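Local coordinates for protein pantothenate kinase (Coxiella burnetii, PDB 3TQC) that transfers a phosphate from ATP to (R)-pantothenate, the first of the five steps that lead to coenzyme A, at residues 17-21 against 22-26. Residues are numbered along the deposited sequence; the frame is centred on the assembly and turned at random.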
loop_
_atom_site.group_PDB
_atom_site.type_symbol
_atom_site.label_atom_id
_atom_site.label_comp_id
_atom_site.label_asym_id
_atom_site.label_seq_id
_atom_site.Cartn_x
_atom_site.Cartn_y
_atom_site.Cartn_z
ATOM N N LEU B 17 3.555 -6.547 15.897
ATOM C CA LEU B 17 4.158 -7.531 16.780
ATOM C C LEU B 17 5.602 -7.120 16.913
ATOM O O LEU B 17 6.233 -6.735 15.938
ATOM C CB LEU B 17 4.132 -8.949 16.188
ATOM C CG LEU B 17 2.791 -9.592 15.899
ATOM C CD1 LEU B 17 3.009 -10.989 15.296
ATOM C CD2 LEU B 17 1.911 -9.635 17.151
ATOM N N GLN B 18 6.115 -7.238 18.126
ATOM C CA GLN B 18 7.469 -6.848 18.444
ATOM C C GLN B 18 8.200 -8.046 18.997
ATOM O O GLN B 18 7.627 -8.787 19.766
ATOM C CB GLN B 18 7.436 -5.710 19.463
ATOM C CG GLN B 18 7.244 -4.388 18.754
ATOM C CD GLN B 18 6.763 -3.285 19.646
ATOM O OE1 GLN B 18 7.387 -2.983 20.645
ATOM N NE2 GLN B 18 5.638 -2.662 19.274
ATOM N N PHE B 19 9.453 -8.221 18.577
ATOM C CA PHE B 19 10.327 -9.297 19.067
ATOM C C PHE B 19 11.706 -8.753 19.396
ATOM O O PHE B 19 12.330 -8.119 18.558
ATOM C CB PHE B 19 10.555 -10.371 17.990
ATOM C CG PHE B 19 9.314 -10.917 17.373
ATOM C CD1 PHE B 19 8.817 -12.150 17.770
ATOM C CD2 PHE B 19 8.677 -10.238 16.351
ATOM C CE1 PHE B 19 7.671 -12.686 17.162
ATOM C CE2 PHE B 19 7.527 -10.759 15.743
ATOM C CZ PHE B 19 7.018 -11.971 16.154
ATOM N N ASN B 20 12.204 -9.005 20.589
ATOM C CA ASN B 20 13.640 -8.885 20.807
ATOM C C ASN B 20 14.285 -10.168 20.257
ATOM O O ASN B 20 13.600 -11.046 19.721
ATOM C CB ASN B 20 13.965 -8.668 22.282
ATOM C CG ASN B 20 13.558 -9.844 23.158
ATOM O OD1 ASN B 20 13.422 -10.975 22.686
ATOM N ND2 ASN B 20 13.356 -9.574 24.442
ATOM N N ARG B 21 15.592 -10.289 20.394
ATOM C CA ARG B 21 16.289 -11.434 19.836
ATOM C C ARG B 21 15.828 -12.770 20.431
ATOM O O ARG B 21 15.653 -13.744 19.701
ATOM C CB ARG B 21 17.799 -11.276 20.003
ATOM C CG ARG B 21 18.510 -11.575 18.715
ATOM C CD ARG B 21 19.975 -11.700 18.925
ATOM N NE ARG B 21 20.530 -12.699 18.016
ATOM C CZ ARG B 21 20.905 -12.479 16.763
ATOM N NH1 ARG B 21 20.795 -11.273 16.209
ATOM N NH2 ARG B 21 21.411 -13.488 16.062
ATOM N N GLN B 22 15.639 -12.816 21.747
ATOM C CA GLN B 22 15.145 -14.037 22.407
ATOM C C GLN B 22 13.798 -14.431 21.811
ATOM O O GLN B 22 13.562 -15.595 21.466
ATOM C CB GLN B 22 15.015 -13.843 23.930
ATOM C CG GLN B 22 14.852 -15.133 24.748
ATOM C CD GLN B 22 13.418 -15.707 24.765
ATOM O OE1 GLN B 22 12.418 -14.966 24.786
ATOM N NE2 GLN B 22 13.319 -17.037 24.771
ATOM N N GLN B 23 12.914 -13.454 21.682
ATOM C CA GLN B 23 11.561 -13.734 21.225
ATOM C C GLN B 23 11.588 -14.241 19.791
ATOM O O GLN B 23 10.902 -15.194 19.461
ATOM C CB GLN B 23 10.687 -12.492 21.364
ATOM C CG GLN B 23 10.087 -12.337 22.745
ATOM C CD GLN B 23 9.761 -10.899 23.094
ATOM O OE1 GLN B 23 10.078 -9.975 22.343
ATOM N NE2 GLN B 23 9.139 -10.701 24.254
ATOM N N TRP B 24 12.409 -13.620 18.954
ATOM C CA TRP B 24 12.556 -14.065 17.572
ATOM C C TRP B 24 13.056 -15.512 17.483
ATOM O O TRP B 24 12.637 -16.254 16.588
ATOM C CB TRP B 24 13.496 -13.134 16.800
ATOM C CG TRP B 24 13.508 -13.426 15.349
ATOM C CD1 TRP B 24 14.487 -14.060 14.649
ATOM C CD2 TRP B 24 12.464 -13.136 14.412
ATOM N NE1 TRP B 24 14.127 -14.159 13.329
ATOM C CE2 TRP B 24 12.881 -13.617 13.163
ATOM C CE3 TRP B 24 11.209 -12.536 14.517
ATOM C CZ2 TRP B 24 12.101 -13.503 12.026
ATOM C CZ3 TRP B 24 10.439 -12.411 13.387
ATOM C CH2 TRP B 24 10.884 -12.890 12.155
ATOM N N GLY B 25 13.950 -15.891 18.400
ATOM C CA GLY B 25 14.463 -17.266 18.499
ATOM C C GLY B 25 13.510 -18.282 19.111
ATOM O O GLY B 25 13.760 -19.483 19.040
ATOM N N ASN B 26 12.415 -17.798 19.704
ATOM C CA ASN B 26 11.344 -18.649 20.233
ATOM C C ASN B 26 10.348 -19.162 19.157
ATOM O O ASN B 26 9.328 -19.778 19.498
ATOM C CB ASN B 26 10.597 -17.864 21.323
ATOM C CG ASN B 26 9.688 -18.728 22.161
ATOM O OD1 ASN B 26 10.135 -19.429 23.071
ATOM N ND2 ASN B 26 8.392 -18.660 21.876
#
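Asn-20 and Gln-23 trade bonds in a capping box, a worked example of how a short helix can be started where the chain leaves a β-strand. Asn-20 OD1 accepts a hydrogen bond from the backbone Gln-23 N at 2.7 Å, almost in line with its own C=O (176°). In return the Gln-23 side chain reaches back, and its OE1 takes a hydrogen bond from Asn-20 N at 2.9 Å, with that donor somewhat out of the carbonyl plane. The side-chain conformations suit the exchange: Asn-20 holds CG between its backbone N and carbonyl carbon (chi1 63°), which brings OD1 over the first turn, and the Gln-23 chain is extended beyond CG. The two carboxamides come to lie stacked, their planes not far from parallel. Behind the cap the first helical i to i+4 hydrogen bonds follow, Trp-24 N donating to Asn-20 O at 2.9 Å and Gly-25 N to Arg-21 O at 3.0 Å. The guanidinium group of Arg-21 forms salt bridges with Glu-54 and Glu-57, joining this first turn to helix 52-84.

On the apolar side, strand 16-20, an outer strand of the chain's mixed sheet, pairs with strand 313-319 and contributes the buried Phe-19. Trp-24 meets it in a T-shaped stack, ring centroids 5.2 Å apart and planes at 88°. Leu-84 of the second subunit packs against both side chains, and Lys-86 of that subunit makes a cation-pi contact with Phe-19. Within the stack, the indole edge leads with CE3, which stands 3.8 Å from Phe-19 CG, over the rim of the phenyl face.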